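Local coordinates for purine-binding protein BAB2_0673 (Brucella melitensis biovar Abortus, PDB 3S99) that binds adenine and probably other purines such as guanine, and may be part of an ABC-type uptake system for them, at residues A[67-71]-A[72-76]; A[93-96]-A[97-100]. All coordinates share one frame; numbering follows the deposited sequence.

Both contacts sit where the chain turns into a helix at the C-terminal ends of two strands of the same parallel sheet, with strand 27-32 between them: interaction 1 after strand 61-66, interaction 2 after strand 89-92. Their centres are 9 Å apart and they touch mainly through the Tyr-97 side chain. Its hydroxyl OH lies 2.5 Å from Val-69 O, a probable hydrogen bond, and its ring carbon CD1 packs 3.6 Å from Ala-75 CB. Pro-100 CB adds a looser approach of 3.9 Å to Ala-75 CB, and Glu-71 OE2 lies 3.6 Å from Gly-96 CA. Residues 93-96 meet the adenine directly through Ser-94 and Phe-95, whereas in interaction 1 the side chain of Glu-71 remains about 7 Å from the ligand.

Interaction 1. Residues A[67-71]-A[72-76]; sequences ENVAE and GADAE
The carboxylate of Asp-74 is the flat group at the centre of this turn, and the backbone N of Ala-70 approaches it over one face, 49° out of its plane. Ala-70 N donates to Asp-74 OD2 over 2.9 Å, with an N-H...O angle of 152°. Val-69 CA comes within 3.5 Å of the same Asp-74 OD2. The CG1 methyl of Val-69 lies over that same face, almost straight above Asp-74 CG at 3.9 Å. The aspartate gets there because its CG stands anti to the backbone N (chi1 -171°), which swings the group off the first helical turn and back over the preceding loop. Its other oxygen, OD1, forms a salt bridge with Arg-77, so the two oxygens have separate partners and the carboxylate's rotation is restrained.

Val-69 turns CG1 toward the helix, reaching Ala-75 CA at 3.7 Å, with the Ala-75 methyl alongside. A water spans the bend, donating to Glu-71 O at 2.7 Å and accepting from Asp-74 N at 3.0 Å; it thereby serves an amide of the first turn. Gly-72 occupies the N-cap with a positive phi, where a beta carbon would strike the carbonyl oxygen of Glu-71. Its own O accepts from Glu-76 N, starting the helical bonding.

The loop thus links edge strand 61-66 to helix 73-84. Backbone hydrogen bonds pair Asn-68 with Gly-35 and Val-69 with Tyr-33, tying it to the loop after strand 27-32, while Ala-75 and Glu-76 rest against Pro-100 of helix 98-105.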
ATOM      1  N   GLU A  67     -17.913   6.378  -0.991  1.00 17.98           N
ATOM      2  CA  GLU A  67     -16.746   6.247  -1.826  1.00 17.79           C
ATOM      3  C   GLU A  67     -16.352   7.594  -2.444  1.00 18.66           C
ATOM      4  O   GLU A  67     -17.123   8.548  -2.420  1.00 19.36           O
ATOM      5  CB  GLU A  67     -16.982   5.175  -2.905  1.00 18.10           C
ATOM      6  CG  GLU A  67     -18.177   5.429  -3.785  1.00 20.49           C
ATOM      7  CD  GLU A  67     -18.402   4.338  -4.830  1.00 23.17           C
ATOM      8  OE1 GLU A  67     -18.006   4.539  -5.991  1.00 25.68           O
ATOM      9  OE2 GLU A  67     -18.999   3.296  -4.508  1.00 24.66           O
ATOM     10  N   ASN A  68     -15.157   7.654  -3.005  1.00 19.16           N
ATOM     11  CA  ASN A  68     -14.640   8.885  -3.638  1.00 20.55           C
ATOM     12  C   ASN A  68     -14.746  10.084  -2.688  1.00 20.20           C
ATOM     13  O   ASN A  68     -15.106  11.173  -3.096  1.00 21.74           O
ATOM     14  CB  ASN A  68     -15.351   9.156  -4.979  1.00 21.56           C
ATOM     15  CG  ASN A  68     -14.954   8.154  -6.072  1.00 23.03           C
ATOM     16  OD1 ASN A  68     -13.780   7.940  -6.309  1.00 24.23           O
ATOM     17  ND2 ASN A  68     -15.942   7.534  -6.729  1.00 21.56           N
ATOM     18  N   VAL A  69     -14.484   9.852  -1.407  1.00 19.72           N
ATOM     19  CA  VAL A  69     -14.540  10.902  -0.392  1.00 19.49           C
ATOM     20  C   VAL A  69     -13.163  11.605  -0.361  1.00 19.83           C
ATOM     21  O   VAL A  69     -12.163  10.985   0.001  1.00 18.94           O
ATOM     22  CB  VAL A  69     -14.862  10.302   0.994  1.00 18.76           C
ATOM     23  CG1 VAL A  69     -14.830  11.365   2.090  1.00 17.07           C
ATOM     24  CG2 VAL A  69     -16.207   9.608   0.988  1.00 18.95           C
ATOM     25  N   ALA A  70     -13.126  12.880  -0.752  1.00 21.45           N
ATOM     26  CA  ALA A  70     -11.884  13.669  -0.764  1.00 22.26           C
ATOM     27  C   ALA A  70     -11.383  13.951   0.655  1.00 23.14           C
ATOM     28  O   ALA A  70     -12.166  13.950   1.587  1.00 22.59           O
ATOM     29  CB  ALA A  70     -12.093  14.960  -1.501  1.00 22.80           C
ATOM     30  N   GLU A  71     -10.075  14.202   0.803  1.00 24.63           N
ATOM     31  CA  GLU A  71      -9.502  14.667   2.079  1.00 25.66           C
ATOM     32  C   GLU A  71     -10.066  16.039   2.458  1.00 25.70           C
ATOM     33  O   GLU A  71     -10.559  16.776   1.606  1.00 26.40           O
ATOM     34  CB  GLU A  71      -7.980  14.825   2.002  1.00 26.86           C
ATOM     35  CG  GLU A  71      -7.233  13.716   1.303  1.00 31.28           C
ATOM     36  CD  GLU A  71      -5.749  14.025   1.122  1.00 35.43           C
ATOM     37  OE1 GLU A  71      -5.340  15.208   1.194  1.00 40.81           O
ATOM     38  OE2 GLU A  71      -4.990  13.064   0.910  1.00 38.85           O
ATOM     39  N   GLY A  72      -9.976  16.381   3.742  1.00 24.43           N
ATOM     40  CA  GLY A  72     -10.362  17.701   4.205  1.00 24.26           C
ATOM     41  C   GLY A  72     -11.845  17.786   4.538  1.00 23.68           C
ATOM     42  O   GLY A  72     -12.349  16.937   5.270  1.00 22.38           O
ATOM     43  N   ALA A  73     -12.524  18.822   4.038  1.00 23.31           N
ATOM     44  CA  ALA A  73     -13.936  19.095   4.431  1.00 24.14           C
ATOM     45  C   ALA A  73     -14.880  17.933   4.099  1.00 22.60           C
ATOM     46  O   ALA A  73     -15.714  17.577   4.915  1.00 22.58           O
ATOM     47  CB  ALA A  73     -14.459  20.405   3.810  1.00 24.97           C
ATOM     48  N   ASP A  74     -14.708  17.328   2.923  1.00 22.76           N
ATOM     49  CA  ASP A  74     -15.530  16.175   2.486  1.00 21.52           C
ATOM     50  C   ASP A  74     -15.378  15.024   3.461  1.00 20.11           C
ATOM     51  O   ASP A  74     -16.379  14.476   3.924  1.00 18.99           O
ATOM     52  CB  ASP A  74     -15.137  15.760   1.058  1.00 22.19           C
ATOM     53  CG  ASP A  74     -16.092  14.715   0.426  1.00 23.57           C
ATOM     54  OD1 ASP A  74     -17.156  14.381   1.009  1.00 22.50           O
ATOM     55  OD2 ASP A  74     -15.737  14.231  -0.677  1.00 23.40           O
ATOM     56  N   ALA A  75     -14.128  14.700   3.832  1.00 18.65           N
ATOM     57  CA  ALA A  75     -13.875  13.647   4.785  1.00 17.97           C
ATOM     58  C   ALA A  75     -14.509  13.938   6.153  1.00 17.30           C
ATOM     59  O   ALA A  75     -15.191  13.096   6.717  1.00 16.46           O
ATOM     60  CB  ALA A  75     -12.317  13.324   4.919  1.00 17.40           C
ATOM     61  N   GLU A  76     -14.297  15.120   6.685  1.00 17.99           N
ATOM     62  CA  GLU A  76     -14.952  15.502   7.960  1.00 19.21           C
ATOM     63  C   GLU A  76     -16.472  15.301   7.923  1.00 18.85           C
ATOM     64  O   GLU A  76     -17.028  14.629   8.802  1.00 18.25           O
ATOM     65  CB  GLU A  76     -14.609  16.963   8.340  1.00 20.76           C
ATOM     66  CG  GLU A  76     -13.096  17.170   8.626  1.00 22.89           C
ATOM     67  CD  GLU A  76     -12.690  18.641   8.765  1.00 27.39           C
ATOM     68  OE1 GLU A  76     -13.570  19.467   9.022  1.00 31.45           O
ATOM     69  OE2 GLU A  76     -11.491  18.964   8.650  1.00 26.89           O
TER
HETATM   70  O   HOH W   1     -12.757  18.131   0.768  1.00 21.18           O

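Interaction 2. Residues A[93-96]-A[97-100]; sequences TSFG and YMDP. With ADE (adenine), chain T.
Tyr-97 lays one face of its ring over the CB of Ser-94, which sits 4.0 Å from the ring centroid and 27° off the normal, a CH-pi contact. The backbone N of Thr-93 meets the same ring at its edge, in plane, 3.6 Å from Tyr-97 CD2. With CG beside its own backbone N (chi1 -59°), the tyrosine folds back along the preceding loop, and its hydroxyl is held by a hydrogen bond with Val-69 O in the loop before helix 73-84.

Two backbone bonds close the tight turn: Tyr-97 N to Ser-94 O at 3.0 Å, and Met-98 N to Phe-95 O, both in the i to i+3 spacing of a 3-10 turn. Ser-94 O also accepts from His-115. On the far side of the turn from the tyrosine, Met-98 SD lies 5.4 Å from the centroid of the Phe-95 ring, an oblique Met-aromatic contact.

Ser-94 reaches the ligand by placing OG anti to its backbone N; OG is 2.8 Å from adenine N3, within hydrogen-bonding distance. Phe-95 N comes equally near adenine N9, and Phe-95 CB packs beside the five-membered ring. The loop leading from strand 89-92 into helix 98-105, at the C-terminal edge of the parallel sheet, thus contributes Ser-94 and Phe-95 to the adenine pocket, in keeping with the periplasmic-binding-protein-like fold of the BMP family, where ligand is bound between two lobes.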
ATOM      1  N   THR A  93     -10.226   4.752   5.298  1.00 12.52           N
ATOM      2  CA  THR A  93      -9.292   3.851   4.583  1.00 12.51           C
ATOM      3  C   THR A  93      -8.238   4.518   3.706  1.00 13.45           C
ATOM      4  O   THR A  93      -7.724   3.921   2.756  1.00 15.44           O
ATOM      5  CB  THR A  93     -10.057   2.768   3.777  1.00 12.83           C
ATOM      6  OG1 THR A  93     -10.807   3.387   2.720  1.00 14.29           O
ATOM      7  CG2 THR A  93     -11.027   1.958   4.685  1.00 11.49           C
ATOM      8  N   SER A  94      -7.829   5.714   4.066  1.00 14.41           N
ATOM      9  CA  SER A  94      -6.795   6.424   3.335  1.00 15.23           C
ATOM     10  C   SER A  94      -6.029   7.343   4.263  1.00 15.47           C
ATOM     11  O   SER A  94      -6.591   7.900   5.186  1.00 16.13           O
ATOM     12  CB  SER A  94      -7.413   7.238   2.194  1.00 16.38           C
ATOM     13  OG  SER A  94      -6.413   7.878   1.417  1.00 17.03           O
ATOM     14  N   PHE A  95      -4.748   7.524   3.976  1.00 15.58           N
ATOM     15  CA  PHE A  95      -3.846   8.324   4.782  1.00 15.75           C
ATOM     16  C   PHE A  95      -4.344   9.734   5.070  1.00 16.18           C
ATOM     17  O   PHE A  95      -4.245  10.201   6.191  1.00 15.29           O
ATOM     18  CB  PHE A  95      -2.470   8.414   4.108  1.00 15.64           C
ATOM     19  CG  PHE A  95      -1.462   9.182   4.912  1.00 16.72           C
ATOM     20  CD1 PHE A  95      -1.080   8.740   6.175  1.00 17.76           C
ATOM     21  CD2 PHE A  95      -0.873  10.329   4.404  1.00 19.28           C
ATOM     22  CE1 PHE A  95      -0.148   9.444   6.938  1.00 17.33           C
ATOM     23  CE2 PHE A  95       0.077  11.047   5.158  1.00 21.08           C
ATOM     24  CZ  PHE A  95       0.449  10.577   6.427  1.00 20.24           C
ATOM     25  N   GLY A  96      -4.887  10.404   4.066  1.00 16.34           N
ATOM     26  CA  GLY A  96      -5.342  11.794   4.219  1.00 17.72           C
ATOM     27  C   GLY A  96      -6.550  11.977   5.125  1.00 17.52           C
ATOM     28  O   GLY A  96      -6.926  13.098   5.471  1.00 19.24           O
ATOM     29  N   TYR A  97      -7.172  10.876   5.509  1.00 16.44           N
ATOM     30  CA  TYR A  97      -8.238  10.936   6.499  1.00 16.71           C
ATOM     31  C   TYR A  97      -7.709  10.992   7.931  1.00 16.96           C
ATOM     32  O   TYR A  97      -8.508  11.014   8.864  1.00 16.91           O
ATOM     33  CB  TYR A  97      -9.147   9.710   6.403  1.00 16.02           C
ATOM     34  CG  TYR A  97      -9.826   9.515   5.049  1.00 17.00           C
ATOM     35  CD1 TYR A  97     -10.137  10.599   4.228  1.00 17.33           C
ATOM     36  CD2 TYR A  97     -10.151   8.237   4.600  1.00 17.20           C
ATOM     37  CE1 TYR A  97     -10.746  10.413   3.013  1.00 18.45           C
ATOM     38  CE2 TYR A  97     -10.794   8.055   3.388  1.00 18.27           C
ATOM     39  CZ  TYR A  97     -11.075   9.146   2.605  1.00 18.01           C
ATOM     40  OH  TYR A  97     -11.698   8.982   1.398  1.00 22.03           O
ATOM     41  N   MET A  98      -6.388  11.043   8.113  1.00 17.31           N
ATOM     42  CA  MET A  98      -5.833  11.021   9.477  1.00 18.55           C
ATOM     43  C   MET A  98      -6.423  12.129  10.368  1.00 18.70           C
ATOM     44  O   MET A  98      -7.078  11.863  11.362  1.00 18.57           O
ATOM     45  CB  MET A  98      -4.307  11.134   9.456  1.00 18.28           C
ATOM     46  CG  MET A  98      -3.691  11.119  10.828  1.00 19.26           C
ATOM     47  SD  MET A  98      -1.912  10.754  10.789  1.00 22.11           S
ATOM     48  CE  MET A  98      -1.283  12.290  10.090  1.00 20.30           C
ATOM     49  N   ASP A  99      -6.156  13.365  10.010  1.00 18.87           N
ATOM     50  CA  ASP A  99      -6.598  14.508  10.803  1.00 20.01           C
ATOM     51  C   ASP A  99      -8.119  14.645  10.882  1.00 19.11           C
ATOM     52  O   ASP A  99      -8.655  14.921  11.951  1.00 20.30           O
ATOM     53  CB  ASP A  99      -5.923  15.800  10.279  1.00 21.23           C
ATOM     54  CG  ASP A  99      -4.431  15.807  10.527  1.00 23.10           C
ATOM     55  OD1 ASP A  99      -3.942  14.893  11.231  1.00 24.63           O
ATOM     56  OD2 ASP A  99      -3.744  16.727  10.032  1.00 27.73           O
ATOM     57  N   PRO A 100      -8.826  14.433   9.762  1.00 18.83           N
ATOM     58  CA  PRO A 100     -10.285  14.391   9.840  1.00 18.74           C
ATOM     59  C   PRO A 100     -10.814  13.364  10.843  1.00 18.35           C
ATOM     60  O   PRO A 100     -11.769  13.658  11.544  1.00 17.94           O
ATOM     61  CB  PRO A 100     -10.682  13.998   8.430  1.00 18.58           C
ATOM     62  CG  PRO A 100      -9.686  14.685   7.583  1.00 19.58           C
ATOM     63  CD  PRO A 100      -8.376  14.533   8.358  1.00 19.36           C
TER
HETATM   64  N9  ADE T 400      -3.510   5.848   2.046  1.00 15.21           N
HETATM   65  C8  ADE T 400      -2.320   5.210   2.319  1.00 17.36           C
HETATM   66  N7  ADE T 400      -1.851   4.473   1.342  1.00 17.16           N
HETATM   67  C5  ADE T 400      -2.844   4.684   0.378  1.00 17.93           C
HETATM   68  C6  ADE T 400      -2.929   4.182  -0.892  1.00 19.18           C
HETATM   69  N6  ADE T 400      -1.954   3.347  -1.279  1.00 15.52           N
HETATM   70  N1  ADE T 400      -4.014   4.537  -1.655  1.00 18.08           N
HETATM   71  C2  ADE T 400      -4.929   5.373  -1.134  1.00 19.72           C
HETATM   72  N3  ADE T 400      -4.950   5.925   0.079  1.00 18.95           N
HETATM   73  C4  ADE T 400      -3.860   5.520   0.771  1.00 16.70           C
HETATM   74  O   HOH W   2      -4.909  13.971   7.495  1.00 21.78           O